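Local structure of DegV family protein (Streptococcus agalactiae, 3LUP) at residues Q66-C77 with F99-H110. The protein binds fatty acids such as elaidic acid and may take part in lipid transport or fatty acid metabolism. Numbering follows the deposited sequence.
With ELA (Elaidic acid), chain B.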
ATOM      1  N   GLN A  66      13.619   4.291   1.123  1.00 39.47           N
ATOM      2  CA  GLN A  66      13.322   3.412   0.001  1.00 39.12           C
ATOM      3  C   GLN A  66      13.990   2.063   0.224  1.00 39.17           C
ATOM      4  O   GLN A  66      15.030   1.997   0.884  1.00 39.52           O
ATOM      5  CB  GLN A  66      13.844   4.034  -1.294  1.00 38.95           C
ATOM      6  CG  GLN A  66      13.094   5.279  -1.730  1.00 38.60           C
ATOM      7  CD  GLN A  66      13.825   6.077  -2.794  1.00 38.45           C
ATOM      8  OE1 GLN A  66      14.315   5.529  -3.796  1.00 39.10           O
ATOM      9  NE2 GLN A  66      13.893   7.383  -2.591  1.00 36.43           N
ATOM     10  N   PRO A  67      13.391   0.975  -0.295  1.00 39.07           N
ATOM     11  CA  PRO A  67      14.138  -0.288  -0.279  1.00 39.04           C
ATOM     12  C   PRO A  67      15.447  -0.137  -1.053  1.00 38.80           C
ATOM     13  O   PRO A  67      15.598   0.809  -1.823  1.00 38.87           O
ATOM     14  CB  PRO A  67      13.198  -1.288  -0.973  1.00 39.00           C
ATOM     15  CG  PRO A  67      11.988  -0.536  -1.355  1.00 38.87           C
ATOM     16  CD  PRO A  67      11.978   0.779  -0.644  1.00 38.99           C
ATOM     17  N   SER A  68      16.392  -1.041  -0.818  1.00 38.63           N
ATOM     18  CA  SER A  68      17.716  -0.968  -1.445  1.00 38.32           C
ATOM     19  C   SER A  68      17.695  -1.201  -2.979  1.00 37.97           C
ATOM     20  O   SER A  68      17.212  -2.236  -3.463  1.00 37.84           O
ATOM     21  CB  SER A  68      18.664  -1.949  -0.739  1.00 38.18           C
ATOM     22  OG  SER A  68      19.896  -2.080  -1.426  1.00 38.87           O
ATOM     23  N   LEU A  69      18.210  -0.233  -3.737  1.00 37.35           N
ATOM     24  CA  LEU A  69      18.405  -0.413  -5.172  1.00 37.17           C
ATOM     25  C   LEU A  69      19.347  -1.581  -5.415  1.00 37.05           C
ATOM     26  O   LEU A  69      19.138  -2.374  -6.331  1.00 37.22           O
ATOM     27  CB  LEU A  69      18.999   0.839  -5.820  1.00 37.22           C
ATOM     28  CG  LEU A  69      18.163   2.119  -5.892  1.00 37.56           C
ATOM     29  CD1 LEU A  69      19.009   3.277  -6.407  1.00 36.24           C
ATOM     30  CD2 LEU A  69      16.910   1.920  -6.742  1.00 37.30           C
ATOM     31  N   ALA A  70      20.380  -1.682  -4.580  1.00 36.79           N
ATOM     32  CA  ALA A  70      21.372  -2.742  -4.683  1.00 36.44           C
ATOM     33  C   ALA A  70      20.751  -4.118  -4.449  1.00 36.34           C
ATOM     34  O   ALA A  70      21.135  -5.084  -5.102  1.00 36.31           O
ATOM     35  CB  ALA A  70      22.521  -2.495  -3.717  1.00 36.10           C
ATOM     36  N   GLU A  71      19.792  -4.200  -3.534  1.00 36.22           N
ATOM     37  CA  GLU A  71      19.119  -5.464  -3.255  1.00 36.67           C
ATOM     38  C   GLU A  71      18.253  -5.908  -4.424  1.00 36.50           C
ATOM     39  O   GLU A  71      18.261  -7.077  -4.793  1.00 36.45           O
ATOM     40  CB  GLU A  71      18.277  -5.377  -1.988  1.00 36.61           C
ATOM     41  CG  GLU A  71      19.083  -5.438  -0.727  1.00 38.66           C
ATOM     42  CD  GLU A  71      18.247  -5.794   0.484  1.00 42.36           C
ATOM     43  OE1 GLU A  71      17.008  -5.650   0.414  1.00 44.59           O
ATOM     44  OE2 GLU A  71      18.827  -6.222   1.507  1.00 43.32           O
ATOM     45  N   LEU A  72      17.505  -4.970  -4.994  1.00 36.58           N
ATOM     46  CA  LEU A  72      16.751  -5.240  -6.207  1.00 36.88           C
ATOM     47  C   LEU A  72      17.689  -5.700  -7.323  1.00 37.27           C
ATOM     48  O   LEU A  72      17.467  -6.741  -7.950  1.00 37.52           O
ATOM     49  CB  LEU A  72      15.950  -4.003  -6.646  1.00 36.58           C
ATOM     50  CG  LEU A  72      15.062  -4.116  -7.901  1.00 36.13           C
ATOM     51  CD1 LEU A  72      14.266  -5.442  -7.993  1.00 33.25           C
ATOM     52  CD2 LEU A  72      14.135  -2.898  -8.026  1.00 34.85           C
ATOM     53  N   ASP A  73      18.740  -4.920  -7.554  1.00 37.64           N
ATOM     54  CA  ASP A  73      19.720  -5.210  -8.585  1.00 37.99           C
ATOM     55  C   ASP A  73      20.240  -6.635  -8.490  1.00 37.84           C
ATOM     56  O   ASP A  73      20.234  -7.361  -9.483  1.00 37.83           O
ATOM     57  CB  ASP A  73      20.880  -4.233  -8.485  1.00 38.39           C
ATOM     58  CG  ASP A  73      21.880  -4.424  -9.580  1.00 40.19           C
ATOM     59  OD1 ASP A  73      21.440  -4.556 -10.744  1.00 42.50           O
ATOM     60  OD2 ASP A  73      23.097  -4.450  -9.282  1.00 42.25           O
ATOM     61  N   ASP A  74      20.676  -7.023  -7.291  1.00 37.66           N
ATOM     62  CA  ASP A  74      21.203  -8.363  -7.024  1.00 37.81           C
ATOM     63  C   ASP A  74      20.130  -9.471  -7.117  1.00 37.58           C
ATOM     64  O   ASP A  74      20.427 -10.610  -7.512  1.00 37.39           O
ATOM     65  CB  ASP A  74      21.902  -8.402  -5.654  1.00 38.08           C
ATOM     66  CG  ASP A  74      23.106  -7.436  -5.558  1.00 39.80           C
ATOM     67  OD1 ASP A  74      23.832  -7.244  -6.569  1.00 40.57           O
ATOM     68  OD2 ASP A  74      23.335  -6.875  -4.452  1.00 41.21           O
ATOM     69  N   LEU A  75      18.894  -9.133  -6.749  1.00 37.29           N
ATOM     70  CA  LEU A  75      17.763 -10.048  -6.875  1.00 37.01           C
ATOM     71  C   LEU A  75      17.422 -10.315  -8.346  1.00 37.07           C
ATOM     72  O   LEU A  75      17.108 -11.447  -8.731  1.00 36.92           O
ATOM     73  CB  LEU A  75      16.535  -9.493  -6.155  1.00 36.66           C
ATOM     74  CG  LEU A  75      15.294 -10.394  -6.144  1.00 36.78           C
ATOM     75  CD1 LEU A  75      15.573 -11.770  -5.524  1.00 36.44           C
ATOM     76  CD2 LEU A  75      14.180  -9.717  -5.402  1.00 37.47           C
ATOM     77  N   LEU A  76      17.479  -9.262  -9.153  1.00 36.76           N
ATOM     78  CA  LEU A  76      17.223  -9.380 -10.569  1.00 36.79           C
ATOM     79  C   LEU A  76      18.222 -10.314 -11.226  1.00 37.00           C
ATOM     80  O   LEU A  76      17.845 -11.198 -11.998  1.00 37.19           O
ATOM     81  CB  LEU A  76      17.245  -8.007 -11.242  1.00 36.63           C
ATOM     82  CG  LEU A  76      16.017  -7.117 -11.027  1.00 35.69           C
ATOM     83  CD1 LEU A  76      16.136  -5.893 -11.882  1.00 35.32           C
ATOM     84  CD2 LEU A  76      14.745  -7.844 -11.370  1.00 34.93           C
ATOM     85  N   CYS A  77      19.494 -10.119 -10.905  1.00 37.25           N
ATOM     86  CA  CYS A  77      20.565 -10.959 -11.416  1.00 37.78           C
ATOM     87  C   CYS A  77      20.364 -12.415 -10.981  1.00 37.70           C
ATOM     88  O   CYS A  77      20.440 -13.328 -11.805  1.00 37.50           O
ATOM     89  CB  CYS A  77      21.916 -10.410 -10.952  1.00 37.62           C
ATOM     90  SG  CYS A  77      23.322 -11.437 -11.388  1.00 41.25           S
ATOM     91  N   PHE A  99      10.957   5.665  -5.017  1.00 34.23           N
ATOM     92  CA  PHE A  99      11.520   4.357  -5.311  1.00 33.60           C
ATOM     93  C   PHE A  99      11.167   3.891  -6.715  1.00 33.86           C
ATOM     94  O   PHE A  99      12.035   3.434  -7.460  1.00 33.84           O
ATOM     95  CB  PHE A  99      11.055   3.331  -4.282  1.00 33.23           C
ATOM     96  CG  PHE A  99      11.685   1.991  -4.455  1.00 31.40           C
ATOM     97  CD1 PHE A  99      10.910   0.882  -4.727  1.00 30.23           C
ATOM     98  CD2 PHE A  99      13.056   1.841  -4.363  1.00 29.82           C
ATOM     99  CE1 PHE A  99      11.499  -0.377  -4.892  1.00 31.13           C
ATOM    100  CE2 PHE A  99      13.654   0.597  -4.533  1.00 30.83           C
ATOM    101  CZ  PHE A  99      12.878  -0.521  -4.805  1.00 30.27           C
ATOM    102  N   TRP A 100       9.889   4.015  -7.069  1.00 34.13           N
ATOM    103  CA  TRP A 100       9.421   3.698  -8.412  1.00 34.34           C
ATOM    104  C   TRP A 100      10.233   4.410  -9.508  1.00 35.15           C
ATOM    105  O   TRP A 100      10.731   3.775 -10.440  1.00 35.28           O
ATOM    106  CB  TRP A 100       7.943   4.018  -8.554  1.00 33.68           C
ATOM    107  CG  TRP A 100       7.445   3.634  -9.886  1.00 33.84           C
ATOM    108  CD1 TRP A 100       6.976   2.408 -10.265  1.00 33.62           C
ATOM    109  CD2 TRP A 100       7.388   4.466 -11.051  1.00 33.46           C
ATOM    110  NE1 TRP A 100       6.628   2.429 -11.593  1.00 32.18           N
ATOM    111  CE2 TRP A 100       6.864   3.680 -12.098  1.00 33.03           C
ATOM    112  CE3 TRP A 100       7.718   5.808 -11.309  1.00 34.70           C
ATOM    113  CZ2 TRP A 100       6.671   4.186 -13.392  1.00 34.28           C
ATOM    114  CZ3 TRP A 100       7.525   6.316 -12.600  1.00 34.96           C
ATOM    115  CH2 TRP A 100       7.010   5.504 -13.620  1.00 34.97           C
ATOM    116  N   GLN A 101      10.374   5.727  -9.397  1.00 35.99           N
ATOM    117  CA  GLN A 101      11.169   6.468 -10.362  1.00 36.47           C
ATOM    118  C   GLN A 101      12.635   6.063 -10.330  1.00 36.59           C
ATOM    119  O   GLN A 101      13.305   6.032 -11.378  1.00 36.45           O
ATOM    120  CB  GLN A 101      11.039   7.962 -10.139  1.00 36.53           C
ATOM    121  CG  GLN A 101      11.346   8.735 -11.403  1.00 39.08           C
ATOM    122  CD  GLN A 101      10.614  10.067 -11.487  1.00 42.67           C
ATOM    123  OE1 GLN A 101      11.245  11.102 -11.716  1.00 43.91           O
ATOM    124  NE2 GLN A 101       9.279  10.049 -11.319  1.00 42.57           N
ATOM    125  N   ASN A 102      13.122   5.753  -9.130  1.00 36.48           N
ATOM    126  CA  ASN A 102      14.527   5.415  -8.940  1.00 36.62           C
ATOM    127  C   ASN A 102      14.939   4.050  -9.478  1.00 36.82           C
ATOM    128  O   ASN A 102      16.096   3.857  -9.835  1.00 37.16           O
ATOM    129  CB  ASN A 102      14.937   5.575  -7.476  1.00 36.64           C
ATOM    130  CG  ASN A 102      15.253   7.012  -7.121  1.00 36.64           C
ATOM    131  OD1 ASN A 102      15.961   7.691  -7.851  1.00 38.31           O
ATOM    132  ND2 ASN A 102      14.725   7.483  -6.003  1.00 36.17           N
ATOM    133  N   ILE A 103      14.002   3.112  -9.560  1.00 36.90           N
ATOM    134  CA  ILE A 103      14.328   1.767 -10.040  1.00 37.03           C
ATOM    135  C   ILE A 103      14.223   1.600 -11.547  1.00 37.30           C
ATOM    136  O   ILE A 103      14.597   0.547 -12.049  1.00 37.54           O
ATOM    137  CB  ILE A 103      13.451   0.660  -9.394  1.00 37.09           C
ATOM    138  CG1 ILE A 103      11.973   0.931  -9.631  1.00 37.27           C
ATOM    139  CG2 ILE A 103      13.723   0.544  -7.926  1.00 36.86           C
ATOM    140  CD1 ILE A 103      11.120  -0.220  -9.309  1.00 39.59           C
ATOM    141  N   GLN A 104      13.720   2.615 -12.260  1.00 37.52           N
ATOM    142  CA  GLN A 104      13.375   2.484 -13.688  1.00 37.65           C
ATOM    143  C   GLN A 104      14.553   2.166 -14.603  1.00 37.78           C
ATOM    144  O   GLN A 104      14.401   1.441 -15.602  1.00 37.89           O
ATOM    145  CB  GLN A 104      12.668   3.733 -14.220  1.00 37.65           C
ATOM    146  CG  GLN A 104      11.281   3.993 -13.663  1.00 38.62           C
ATOM    147  CD  GLN A 104      10.380   2.772 -13.683  1.00 40.30           C
ATOM    148  OE1 GLN A 104       9.994   2.272 -14.744  1.00 39.77           O
ATOM    149  NE2 GLN A 104      10.029   2.287 -12.492  1.00 41.51           N
ATOM    150  N   PHE A 105      15.721   2.715 -14.278  1.00 37.66           N
ATOM    151  CA  PHE A 105      16.900   2.498 -15.109  1.00 37.67           C
ATOM    152  C   PHE A 105      17.288   1.022 -15.106  1.00 37.54           C
ATOM    153  O   PHE A 105      17.873   0.530 -16.064  1.00 37.90           O
ATOM    154  CB  PHE A 105      18.066   3.390 -14.666  1.00 37.64           C
ATOM    155  CG  PHE A 105      18.795   2.889 -13.446  1.00 38.80           C
ATOM    156  CD1 PHE A 105      18.213   2.977 -12.179  1.00 39.79           C
ATOM    157  CD2 PHE A 105      20.072   2.337 -13.562  1.00 39.91           C
ATOM    158  CE1 PHE A 105      18.888   2.512 -11.048  1.00 40.30           C
ATOM    159  CE2 PHE A 105      20.760   1.874 -12.439  1.00 40.45           C
ATOM    160  CZ  PHE A 105      20.168   1.964 -11.179  1.00 40.71           C
ATOM    161  N   LEU A 106      16.925   0.316 -14.041  1.00 37.45           N
ATOM    162  CA  LEU A 106      17.278  -1.091 -13.892  1.00 37.59           C
ATOM    163  C   LEU A 106      16.736  -2.008 -14.987  1.00 37.74           C
ATOM    164  O   LEU A 106      17.327  -3.052 -15.270  1.00 37.78           O
ATOM    165  CB  LEU A 106      16.908  -1.611 -12.496  1.00 37.58           C
ATOM    166  CG  LEU A 106      17.811  -1.198 -11.316  1.00 37.41           C
ATOM    167  CD1 LEU A 106      17.447  -1.967 -10.049  1.00 36.30           C
ATOM    168  CD2 LEU A 106      19.294  -1.404 -11.629  1.00 37.04           C
ATOM    169  N   ILE A 107      15.628  -1.620 -15.614  1.00 37.89           N
ATOM    170  CA  ILE A 107      15.084  -2.383 -16.747  1.00 37.87           C
ATOM    171  C   ILE A 107      16.083  -2.492 -17.913  1.00 38.35           C
ATOM    172  O   ILE A 107      16.213  -3.563 -18.523  1.00 38.72           O
ATOM    173  CB  ILE A 107      13.723  -1.822 -17.219  1.00 37.89           C
ATOM    174  CG1 ILE A 107      12.703  -1.903 -16.065  1.00 37.42           C
ATOM    175  CG2 ILE A 107      13.232  -2.541 -18.509  1.00 36.68           C
ATOM    176  CD1 ILE A 107      11.517  -0.936 -16.182  1.00 36.72           C
ATOM    177  N   GLU A 108      16.796  -1.404 -18.200  1.00 38.39           N
ATOM    178  CA  GLU A 108      17.847  -1.405 -19.229  1.00 38.73           C
ATOM    179  C   GLU A 108      19.124  -2.158 -18.833  1.00 37.97           C
ATOM    180  O   GLU A 108      19.891  -2.573 -19.706  1.00 37.60           O
ATOM    181  CB  GLU A 108      18.195   0.029 -19.628  1.00 39.38           C
ATOM    182  CG  GLU A 108      17.370   0.558 -20.794  1.00 42.58           C
ATOM    183  CD  GLU A 108      15.891   0.223 -20.665  1.00 46.24           C
ATOM    184  OE1 GLU A 108      15.211   0.790 -19.768  1.00 47.61           O
ATOM    185  OE2 GLU A 108      15.417  -0.619 -21.464  1.00 47.78           O
ATOM    186  N   GLU A 109      19.336  -2.326 -17.522  1.00 37.17           N
ATOM    187  CA  GLU A 109      20.547  -2.967 -16.971  1.00 36.45           C
ATOM    188  C   GLU A 109      20.454  -4.498 -16.906  1.00 35.52           C
ATOM    189  O   GLU A 109      21.458  -5.168 -16.657  1.00 34.80           O
ATOM    190  CB  GLU A 109      20.877  -2.433 -15.566  1.00 36.65           C
ATOM    191  CG  GLU A 109      20.921  -0.912 -15.429  1.00 38.12           C
ATOM    192  CD  GLU A 109      22.173  -0.279 -16.012  1.00 39.20           C
ATOM    193  OE1 GLU A 109      23.182  -0.995 -16.186  1.00 39.14           O
ATOM    194  OE2 GLU A 109      22.148   0.946 -16.282  1.00 39.98           O
ATOM    195  N   HIS A 110      19.246  -5.034 -17.110  1.00 34.58           N
ATOM    196  CA  HIS A 110      19.016  -6.484 -17.159  1.00 33.47           C
ATOM    197  C   HIS A 110      18.289  -6.882 -18.439  1.00 33.31           C
ATOM    198  O   HIS A 110      17.114  -7.275 -18.402  1.00 33.66           O
ATOM    199  CB  HIS A 110      18.245  -6.940 -15.926  1.00 32.74           C
ATOM    200  CG  HIS A 110      18.998  -6.737 -14.656  1.00 31.52           C
ATOM    201  ND1 HIS A 110      19.741  -7.735 -14.064  1.00 29.88           N
ATOM    202  CD2 HIS A 110      19.152  -5.640 -13.880  1.00 29.85           C
ATOM    203  CE1 HIS A 110      20.304  -7.266 -12.966  1.00 29.42           C
ATOM    204  NE2 HIS A 110      19.969  -5.996 -12.836  1.00 29.67           N
TER
HETATM  205  CA  ELA B 301      10.710   7.058   1.053  1.00 52.96           C
HETATM  206  C   ELA B 301      11.747   8.113   1.452  1.00 54.95           C
HETATM  207  O   ELA B 301      11.682   8.769   2.533  1.00 54.14           O
HETATM  208  C3  ELA B 301      10.641   5.865   2.003  1.00 48.32           C
HETATM  209  C4  ELA B 301       9.830   4.724   1.399  1.00 46.96           C
HETATM  210  C5  ELA B 301       8.650   4.293   2.292  1.00 46.74           C
HETATM  211  C6  ELA B 301       7.411   5.167   2.050  1.00 44.62           C
HETATM  212  C7  ELA B 301       6.303   5.109   3.095  1.00 42.43           C
HETATM  213  C8  ELA B 301       5.182   6.088   2.722  1.00 42.25           C
HETATM  214  C9  ELA B 301       3.811   5.541   3.093  1.00 41.37           C
HETATM  215  C10 ELA B 301       2.597   6.393   3.083  1.00 40.25           C
HETATM  216  C11 ELA B 301       1.414   6.019   3.953  1.00 39.40           C
HETATM  217  C12 ELA B 301       0.093   6.044   3.195  1.00 37.95           C
HETATM  218  C13 ELA B 301      -0.509   4.665   2.986  1.00 37.06           C
HETATM  219  C14 ELA B 301      -2.031   4.675   2.945  1.00 36.64           C
HETATM  220  C15 ELA B 301      -2.563   3.239   2.829  1.00 36.35           C
HETATM  221  C16 ELA B 301      -4.045   3.154   2.460  1.00 34.37           C
HETATM  222  C17 ELA B 301      -4.239   2.458   1.117  1.00 34.94           C
HETATM  223  C18 ELA B 301      -5.478   1.572   1.092  1.00 34.37           C
HETATM  224  OXT ELA B 301      12.691   8.355   0.665  1.00 55.09           O
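Leu106 is the knob of this contact: its side chain drops into a hollow walled by Leu69, Leu72, Asp73 and Leu76 on helix 69-77, with CD1 lying 3.9 Å from CG of Leu72. Beside this hole CD2 of Leu72 meets the CG2 branch of Ile103 at 3.5 Å, where CD2 of Leu69 arrives as well. That same CG2 packs on the Phe99 ring, offset toward its rim, while the opposite face receives the pyrrolidine of Pro67, whose CG stands almost over the centre, 3.5 Å from the centroid, in a CH-pi contact. The ring is thus clamped between a proline and an isoleucine methyl. Its place in the clamp follows from CG lying anti to the backbone N (chi1 -175°). In the DegV fold both segments belong to the domain with the parallel four-stranded sheet, and Leu29 on strand 26-29 touches both Pro67 and Phe99, while Phe91 meets that ring edge-to-face. Polar bonds close the two ends of this apolar row. At one end His110 presents its edge to Asp73, NE2 giving OD1 a fairly straight hydrogen bond of 2.9 Å, with carboxylate and imidazole planes 68° apart; CB of Leu76 sits over one face of the ring in a CH-pi contact, 3.7 Å from its centroid. Such a bond fixes the rotation of the imidazole. At the other end Gln66, extended beyond CG, brings OE1 to ND2 of Asn102, which donates to it across 3.0 Å, a bent bond between amides whose planes are nearly parallel, the donor tilted out of the carbonyl plane. Gln66 also borders the lipid pocket: its backbone N comes within 3.5 Å of C3 of elaidic acid, which is hydrogen-bonded by Arg175.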